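Local coordinates for catalase (Pseudomonas syringae, PDB 1M7S), which decomposes hydrogen peroxide into water and oxygen at a haem iron, protecting the cell from the toxic effects of the peroxide, at the interface of chains A and B and the interface of chains A and C. Residues are numbered along the deposited sequence; one frame, centred on the assembly and turned at random. Chains: chain A/B/C, Catalase.

Contact 1: the interface of chains A and B. Residues chain A 96-99, 234; chain B 95, 97-99.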
# COMPACT_ATOMS: atom_id res chain seq x y z
N ASN A 96 -1.56 11.39 16.95
CA ASN A 96 -0.46 12.35 16.94
C ASN A 96 -0.98 13.75 17.27
O ASN A 96 -2.07 14.21 16.92
CB ASN A 96 0.26 12.61 15.63
CG ASN A 96 0.15 11.43 14.70
OD1 ASN A 96 0.88 10.45 14.87
ND2 ASN A 96 -0.78 11.51 13.77
N HIS A 97 -0.07 14.42 17.98
CA HIS A 97 -0.36 15.76 18.42
C HIS A 97 -1.53 15.73 19.37
O HIS A 97 -1.81 16.86 19.78
CB HIS A 97 -0.59 16.67 17.22
CG HIS A 97 0.65 16.81 16.38
ND1 HIS A 97 0.63 17.16 15.04
CD2 HIS A 97 1.97 16.65 16.68
CE1 HIS A 97 1.87 17.18 14.59
NE2 HIS A 97 2.72 16.88 15.54
N SER A 98 -1.94 14.64 20.01
CA SER A 98 -2.87 14.71 21.12
C SER A 98 -2.09 15.27 22.31
O SER A 98 -0.87 15.04 22.41
CB SER A 98 -3.38 13.31 21.49
OG SER A 98 -2.34 12.37 21.82
N PRO A 99 -2.75 15.96 23.23
CA PRO A 99 -2.16 16.54 24.39
C PRO A 99 -1.44 15.46 25.19
O PRO A 99 -2.01 14.42 25.49
CB PRO A 99 -3.29 17.13 25.27
CG PRO A 99 -4.35 17.38 24.19
CD PRO A 99 -4.20 16.27 23.14
N TYR A 234 0.60 21.41 24.91
CA TYR A 234 0.02 20.09 24.60
C TYR A 234 1.14 19.11 24.35
O TYR A 234 0.90 17.94 24.07
CB TYR A 234 -0.97 20.22 23.43
CG TYR A 234 -0.31 20.52 22.10
CD1 TYR A 234 0.02 19.49 21.24
CD2 TYR A 234 0.02 21.82 21.74
CE1 TYR A 234 0.66 19.73 20.03
CE2 TYR A 234 0.69 22.08 20.55
CZ TYR A 234 0.98 21.03 19.71
OH TYR A 234 1.63 21.30 18.52
N GLY B 95 -1.71 17.22 13.75
CA GLY B 95 -2.23 15.87 13.59
C GLY B 95 -3.70 15.73 13.91
O GLY B 95 -4.38 16.68 14.30
N HIS B 97 -5.58 14.32 16.53
CA HIS B 97 -6.16 14.53 17.83
C HIS B 97 -5.51 15.77 18.52
O HIS B 97 -5.53 15.95 19.73
CB HIS B 97 -6.09 13.40 18.87
CG HIS B 97 -7.14 12.34 18.67
ND1 HIS B 97 -6.87 11.01 18.70
CD2 HIS B 97 -8.47 12.48 18.38
CE1 HIS B 97 -8.02 10.35 18.46
NE2 HIS B 97 -9.02 11.22 18.26
N SER B 98 -5.08 16.66 17.66
CA SER B 98 -4.47 17.93 18.15
C SER B 98 -5.57 18.83 18.67
O SER B 98 -6.75 18.70 18.33
CB SER B 98 -3.69 18.57 17.02
OG SER B 98 -4.45 18.90 15.88
N PRO B 99 -5.27 19.62 19.69
CA PRO B 99 -6.20 20.55 20.30
C PRO B 99 -6.80 21.42 19.21
O PRO B 99 -6.15 22.04 18.36
CB PRO B 99 -5.38 21.37 21.32
CG PRO B 99 -4.23 20.42 21.57
CD PRO B 99 -3.90 19.80 20.23

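Contact 2: the interface of chains A and B. Residues chain A 235, 238-239, 242; chain B 150, 152.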
# COMPACT_ATOMS: atom_id res chain seq x y z
N SER A 235 2.43 19.51 24.51
CA SER A 235 3.55 18.57 24.28
C SER A 235 4.51 18.67 25.47
O SER A 235 5.72 18.65 25.27
CB SER A 235 4.35 18.90 23.02
OG SER A 235 3.59 18.75 21.82
N THR A 238 7.16 15.74 25.64
CA THR A 238 8.24 15.83 24.63
C THR A 238 9.19 16.98 24.96
O THR A 238 10.45 16.90 24.85
CB THR A 238 7.67 16.00 23.21
OG1 THR A 238 6.95 14.81 22.82
CG2 THR A 238 8.78 16.20 22.18
N ASN A 239 8.60 18.11 25.31
CA ASN A 239 9.40 19.30 25.62
C ASN A 239 10.35 19.05 26.79
O ASN A 239 11.51 19.48 26.75
CB ASN A 239 8.46 20.45 26.01
CG ASN A 239 8.20 21.34 24.80
OD1 ASN A 239 9.20 21.76 24.17
ND2 ASN A 239 6.93 21.60 24.57
N VAL A 242 13.21 16.40 25.48
CA VAL A 242 14.12 16.94 24.48
C VAL A 242 14.91 18.10 25.10
O VAL A 242 16.14 18.13 24.96
CB VAL A 242 13.34 17.35 23.22
CG1 VAL A 242 14.24 18.14 22.26
CG2 VAL A 242 12.66 16.11 22.63
N THR B 150 12.26 17.51 15.71
CA THR B 150 11.71 17.25 17.04
C THR B 150 10.21 17.01 17.15
O THR B 150 9.75 16.66 18.25
CB THR B 150 12.01 18.43 17.99
OG1 THR B 150 11.38 19.61 17.42
CG2 THR B 150 13.49 18.68 18.24
N LEU B 152 8.19 19.42 17.44
CA LEU B 152 7.75 20.52 18.25
C LEU B 152 7.60 21.79 17.40
O LEU B 152 8.24 21.94 16.36
CB LEU B 152 8.80 20.77 19.34
CG LEU B 152 8.83 19.65 20.42
CD1 LEU B 152 10.07 19.93 21.29
CD2 LEU B 152 7.59 19.61 21.29

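Contact 3: the interface of chains A and C. Residues chain A 352, 355-358; chain C 5-7, 9.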
# COMPACT_ATOMS: atom_id res chain seq x y z
N PRO A 352 20.10 -4.15 12.80
CA PRO A 352 20.90 -4.64 13.91
C PRO A 352 22.34 -4.16 13.66
O PRO A 352 22.66 -3.80 12.50
CB PRO A 352 20.89 -6.17 13.81
CG PRO A 352 20.62 -6.39 12.34
CD PRO A 352 19.84 -5.18 11.79
N ALA A 355 25.51 -8.83 11.38
CA ALA A 355 25.13 -9.24 10.03
C ALA A 355 23.79 -9.93 9.93
O ALA A 355 23.36 -10.52 10.93
CB ALA A 355 26.24 -10.20 9.55
N VAL A 356 23.07 -9.73 8.84
CA VAL A 356 21.81 -10.43 8.57
C VAL A 356 22.08 -11.35 7.38
O VAL A 356 22.56 -10.93 6.30
CB VAL A 356 20.67 -9.44 8.22
CG1 VAL A 356 19.42 -10.12 7.71
CG2 VAL A 356 20.42 -8.56 9.45
N ASN A 357 21.80 -12.62 7.52
CA ASN A 357 22.10 -13.63 6.51
C ASN A 357 20.97 -14.63 6.42
O ASN A 357 20.84 -15.58 7.19
CB ASN A 357 23.40 -14.33 6.94
CG ASN A 357 23.86 -15.37 5.94
OD1 ASN A 357 23.60 -15.23 4.75
ND2 ASN A 357 24.53 -16.41 6.45
N ASN A 358 20.11 -14.46 5.42
CA ASN A 358 19.00 -15.36 5.23
C ASN A 358 18.51 -15.28 3.80
O ASN A 358 19.07 -14.54 2.99
CB ASN A 358 17.90 -15.15 6.30
CG ASN A 358 17.29 -13.76 6.33
OD1 ASN A 358 16.92 -13.27 5.27
ND2 ASN A 358 17.18 -13.13 7.51
N THR C 5 20.49 -16.20 10.02
CA THR C 5 19.93 -15.28 11.01
C THR C 5 18.50 -14.83 10.66
O THR C 5 17.99 -15.05 9.56
CB THR C 5 20.72 -13.96 11.13
OG1 THR C 5 20.43 -13.14 9.95
CG2 THR C 5 22.23 -14.15 11.25
N ARG C 6 17.83 -14.27 11.67
CA ARG C 6 16.52 -13.64 11.45
C ARG C 6 16.81 -12.20 11.01
O ARG C 6 17.96 -11.74 11.04
CB ARG C 6 15.68 -13.65 12.74
CG ARG C 6 15.33 -15.11 13.03
CD ARG C 6 14.06 -15.27 13.86
NE ARG C 6 14.11 -14.44 15.01
CZ ARG C 6 14.59 -14.36 16.21
NH1 ARG C 6 14.33 -13.19 16.86
NH2 ARG C 6 15.24 -15.36 16.77
N ASP C 7 15.79 -11.41 10.72
CA ASP C 7 16.02 -10.03 10.25
C ASP C 7 16.57 -9.12 11.31
O ASP C 7 17.13 -8.04 11.03
CB ASP C 7 14.74 -9.50 9.58
CG ASP C 7 14.37 -10.23 8.30
OD1 ASP C 7 15.19 -10.96 7.68
OD2 ASP C 7 13.21 -10.11 7.82
N GLY C 9 19.00 -9.98 13.10
CA GLY C 9 20.39 -10.40 13.32
C GLY C 9 20.54 -11.57 14.29
O GLY C 9 21.63 -12.16 14.30
O HOH W 1 24.43 -12.03 13.30

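Contact 1: the interface of chains A and B
The imidazole of A:His97 meets B:Gly95 edge-on: the glycine backbone N lies 9° out of the ring plane, while one face of the ring has CB of A:Asn96 over it, 4.3 Å above the plane and displaced toward the rim. This is a subunit interface of a haem catalase of clade 1, formed here mainly by residues 95-99 of both copies, with A:Tyr234 added from chain A. The edge contact is a hydrogen bond from B:Gly95 N to ring nitrogen ND1 of A:His97, 2.7 Å long and 155° at the hydrogen, which implies that ND1 accepts. The A:His97 ring stands anti to its own carbonyl carbon (chi1 -64°), and CB below it packs on CB of B:Ser98 at 3.6 Å. That serine is fixed in turn, because its hydroxyl OG donates to the carbonyl O of B:Gly95 over 2.7 Å; the bond ties together the two chain B residues that meet A:His97. The converse serine contact is similar, with CB of A:Ser98 packed on CB of B:His97 at 3.8 Å. The A:Tyr234 side chain runs at about a right angle to B:Pro99, whose CG lies 3.8 Å from CB of A:Tyr234 and also faces CG of the phenol ring. The side chains of A:Pro99 and B:Pro99 lie antiparallel, CG to CG at 4.0 Å.

Contact 2: the interface of chains A and B
B:Leu152 sets both methyl branches against A:Ser235, A:Thr238 and A:Asn239, and 90 Å² of its surface is hidden there, far more than for any other residue of the patch. Branch CD2 touches CG2 of A:Thr238 and CB of A:Ser235, each at 3.7 Å, so it rests on the start of helix 236-246 and the residue just before it. It also reaches the amide carbon CG of A:Asn239 at 4.0 Å. Branch CD1 instead approaches the amide oxygen OD1 of A:Asn239 at 3.5 Å, a van der Waals contact and not a polar one. The leucine and A:Thr238 side chains run alongside in opposed senses; the threonine methyl CG2 is anti to its backbone N (chi1 -66° for OG1), which turns it toward the leucine. One helical turn beyond A:Thr238, A:Val242 meets CG2 of B:Thr150 through CG1, the carbons 4.1 Å apart. In the second shell, the B:Thr150 hydroxyl OG1 accepts from the backbone N of B:Leu152 at 3.2 Å, 145° at the hydrogen, holding the two chain B contact residues together. With no polar pair within bonding reach across it, the patch joins the subunits by apolar packing of a loop against a helix.

Contact 3: the interface of chains A and C
A:Asn358 reaches across to C:Thr5 and C:Asp7, CB first and amide at the tip. Its CB lies 3.3 Å from the carbonyl O of C:Thr5, its amide carbon CG is near the same oxygen, and at the tip ND2 donates to two acceptors. Chi1 of 60° places CG between the backbone N and carbonyl carbon of its own residue, which turns the amide toward chain C. From ND2 one bond goes to O of C:Thr5 over 2.9 Å; that oxygen lies in the amide plane, but ND2 stands 45° above the carbonyl plane. The other, to carboxylate oxygen OD1 of C:Asp7, is also 2.9 Å and meets that oxygen nearly along its C-O axis. This pair of bonds fixes the rotation of the amide, and the nearby carboxylate may polarise its N-H groups. Beside it, C:Thr5 and A:Asn357 are joined twice: backbone N of A:Asn357 donates to hydroxyl OG1 of C:Thr5 at 2.8 Å, nearly straight at 169°, and N of C:Thr5 donates to O of A:Asn357 at 2.9 Å. The same hydroxyl donates to O of C:Arg6 at 3.0 Å. Branch CG2 of A:Val356 packs 3.7 Å from O of C:Asp7. A water bridges the carbonyl oxygens of A:Ala355 and C:Gly9. In the fold, the extended N-terminal arm of chain C runs beside the chain A loop that follows 3-10 helix 348-350.

Contact 1 and contact 2 belong to the same A-B interface, their C-alpha centres about 12 Å apart, and on chain A they continue one another: A:Tyr234 in contact 1 precedes A:Ser235 in contact 2. Contact 3 lies about 37 Å from contact 1 and 34 Å from contact 2, on the A-C interface, and shares no residue with either. Chain A meets B and C through different surfaces, each two-fold symmetric, consistent with the tetramer of the deposited assembly. The centres of contacts 1 and 2 lie about 12 and 14 Å from A:His52, that of contact 3 about 26 Å, so the A-B patches lie nearer the haem pocket.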